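Local coordinates for protein serine protease MT3772 (Mycobacterium tuberculosis, PDB 3K6Y) that cleaves peptide bonds as a chymotrypsin-like serine protease and is probably required for the bacterium's resistance to oxidative and acid stress, at residues A[90-95]-A[111-116]. Numbering follows the deposited sequence.
Sequences KPFEAT and PHLPPP
Phe92, at the start of strand 90-100, packs its ring against Leu113 and Pro114 of the proline-rich loop that follows strand 105-109, an apolar contact at the surface of the N-terminal beta-barrel. Its CG stands anti to the carbonyl carbon (chi1 -68°), and the ring reaches the loop where it runs from Pro111 to Pro114. Leu113 takes one face: CD1 lies 4.2 Å from the ring centroid and 16° off the normal, a CH-pi contact shifted toward the rim on the CD1 side, where Phe92 CD1 and Leu113 CD1 are 4.0 Å apart. The two side chains cross at about a right angle. Pro114 meets the ring tip to tip, with Phe92 CZ 3.4 Å from its CD, a close fit. The carbonyl of His112 approaches obliquely, its O 3.4 Å from Phe92 CE2. Leu113, the buried member, also touches Val64 and Ala87, joining the ring to the barrel wall.

Beside this apolar patch the backbones are joined by one water, which donates to Glu93 O and to Pro111 O, 2.8 Å from each, bridging two carbonyls that could not bond to one another directly. Pro111 CD lies 3.9 Å from the same Glu93 O. Asp68 anchors the loop backbone, OD2 accepting a hydrogen bond from His112 N and OD1 one from Leu113 N. Phe92 itself is paired through its backbone with Val85 of strand 82-87, and Thr95 with Ala109. Away from the predicted catalytic triad, the contact seats the loop leaving the last strand of one six-stranded antiparallel barrel against the neighbouring strand, within the double-barrel fold of chymotrypsin-like proteases.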
loop_
_atom_site.group_PDB
_atom_site.type_symbol
_atom_site.label_atom_id
_atom_site.label_comp_id
_atom_site.label_asym_id
_atom_site.label_seq_id
_atom_site.Cartn_x
_atom_site.Cartn_y
_atom_site.Cartn_z
ATOM N N LYS A 90 7.805 -26.527 9.072
ATOM C CA LYS A 90 8.702 -26.309 7.938
ATOM C C LYS A 90 8.342 -24.982 7.274
ATOM O O LYS A 90 7.148 -24.694 7.091
ATOM C CB LYS A 90 8.497 -27.411 6.918
ATOM C CG LYS A 90 9.363 -27.340 5.693
ATOM N N PRO A 91 9.358 -24.182 6.908
ATOM C CA PRO A 91 9.091 -22.925 6.209
ATOM C C PRO A 91 8.889 -23.062 4.703
ATOM O O PRO A 91 9.552 -23.875 4.033
ATOM C CB PRO A 91 10.357 -22.106 6.476
ATOM C CG PRO A 91 11.439 -23.147 6.596
ATOM C CD PRO A 91 10.798 -24.352 7.214
ATOM N N PHE A 92 7.989 -22.241 4.173
ATOM C CA PHE A 92 7.730 -22.189 2.726
ATOM C C PHE A 92 7.758 -20.736 2.316
ATOM O O PHE A 92 7.136 -19.893 2.946
ATOM C CB PHE A 92 6.356 -22.799 2.417
ATOM C CG PHE A 92 6.312 -24.272 2.656
ATOM C CD1 PHE A 92 6.052 -24.780 3.928
ATOM C CD2 PHE A 92 6.609 -25.164 1.628
ATOM C CE1 PHE A 92 6.077 -26.151 4.172
ATOM C CE2 PHE A 92 6.636 -26.544 1.877
ATOM C CZ PHE A 92 6.379 -27.024 3.140
ATOM N N GLU A 93 8.477 -20.443 1.245
ATOM C CA GLU A 93 8.456 -19.111 0.672
ATOM C C GLU A 93 7.070 -18.813 0.113
ATOM O O GLU A 93 6.401 -19.689 -0.433
ATOM C CB GLU A 93 9.504 -19.017 -0.443
ATOM C CG GLU A 93 10.960 -19.128 0.043
ATOM C CD GLU A 93 11.987 -18.918 -1.053
ATOM O OE1 GLU A 93 11.666 -18.250 -2.063
ATOM O OE2 GLU A 93 13.128 -19.402 -0.895
ATOM N N ALA A 94 6.653 -17.567 0.279
ATOM C CA ALA A 94 5.341 -17.130 -0.175
ATOM C C ALA A 94 5.475 -15.830 -0.947
ATOM O O ALA A 94 6.399 -15.031 -0.723
ATOM C CB ALA A 94 4.424 -16.965 0.982
ATOM N N THR A 95 4.529 -15.613 -1.850
ATOM C CA THR A 95 4.396 -14.370 -2.612
ATOM C C THR A 95 3.001 -13.818 -2.338
ATOM O O THR A 95 2.026 -14.562 -2.396
ATOM C CB THR A 95 4.557 -14.653 -4.156
ATOM O OG1 THR A 95 5.867 -15.195 -4.367
ATOM C CG2 THR A 95 4.435 -13.372 -4.951
ATOM N N PRO A 111 4.283 -22.134 -3.370
ATOM C CA PRO A 111 4.623 -23.340 -4.131
ATOM C C PRO A 111 4.973 -24.536 -3.270
ATOM O O PRO A 111 5.685 -24.403 -2.267
ATOM C CB PRO A 111 5.853 -22.905 -4.948
ATOM C CG PRO A 111 5.690 -21.446 -5.108
ATOM C CD PRO A 111 5.026 -20.960 -3.851
ATOM N N HIS A 112 4.451 -25.697 -3.681
ATOM C CA HIS A 112 4.777 -26.993 -3.072
ATOM C C HIS A 112 4.358 -27.101 -1.608
ATOM O O HIS A 112 4.970 -27.824 -0.817
ATOM C CB HIS A 112 6.262 -27.326 -3.271
ATOM C CG HIS A 112 6.725 -27.151 -4.685
ATOM N ND1 HIS A 112 7.693 -26.240 -5.047
ATOM C CD2 HIS A 112 6.292 -27.719 -5.833
ATOM C CE1 HIS A 112 7.866 -26.285 -6.358
ATOM N NE2 HIS A 112 7.029 -27.177 -6.858
ATOM N N LEU A 113 3.263 -26.440 -1.250
ATOM C CA LEU A 113 2.743 -26.476 0.105
ATOM C C LEU A 113 1.960 -27.794 0.277
ATOM O O LEU A 113 0.982 -28.021 -0.422
ATOM C CB LEU A 113 1.835 -25.277 0.311
ATOM C CG LEU A 113 1.188 -25.178 1.687
ATOM C CD1 LEU A 113 2.234 -25.076 2.789
ATOM C CD2 LEU A 113 0.266 -23.980 1.656
ATOM N N PRO A 114 2.389 -28.681 1.194
ATOM C CA PRO A 114 1.714 -29.991 1.255
ATOM C C PRO A 114 0.239 -30.088 1.654
ATOM O O PRO A 114 -0.468 -30.888 1.076
ATOM C CB PRO A 114 2.598 -30.812 2.219
ATOM C CG PRO A 114 3.927 -30.148 2.131
ATOM C CD PRO A 114 3.598 -28.660 2.033
ATOM N N PRO A 115 -0.231 -29.337 2.667
ATOM C CA PRO A 115 -1.591 -29.629 3.128
ATOM C C PRO A 115 -2.714 -29.294 2.156
ATOM O O PRO A 115 -2.582 -28.396 1.321
ATOM C CB PRO A 115 -1.728 -28.815 4.409
ATOM C CG PRO A 115 -0.692 -27.777 4.322
ATOM C CD PRO A 115 0.442 -28.361 3.539
ATOM N N PRO A 116 -3.854 -29.986 2.307
ATOM C CA PRO A 116 -4.962 -29.783 1.401
ATOM C C PRO A 116 -5.774 -28.539 1.767
ATOM O O PRO A 116 -5.667 -28.016 2.879
ATOM C CB PRO A 116 -5.810 -31.047 1.632
ATOM C CG PRO A 116 -5.619 -31.323 3.101
ATOM C CD PRO A 116 -4.154 -31.032 3.311
HETATM O O HOH W 1 7.151 -22.259 -1.316
#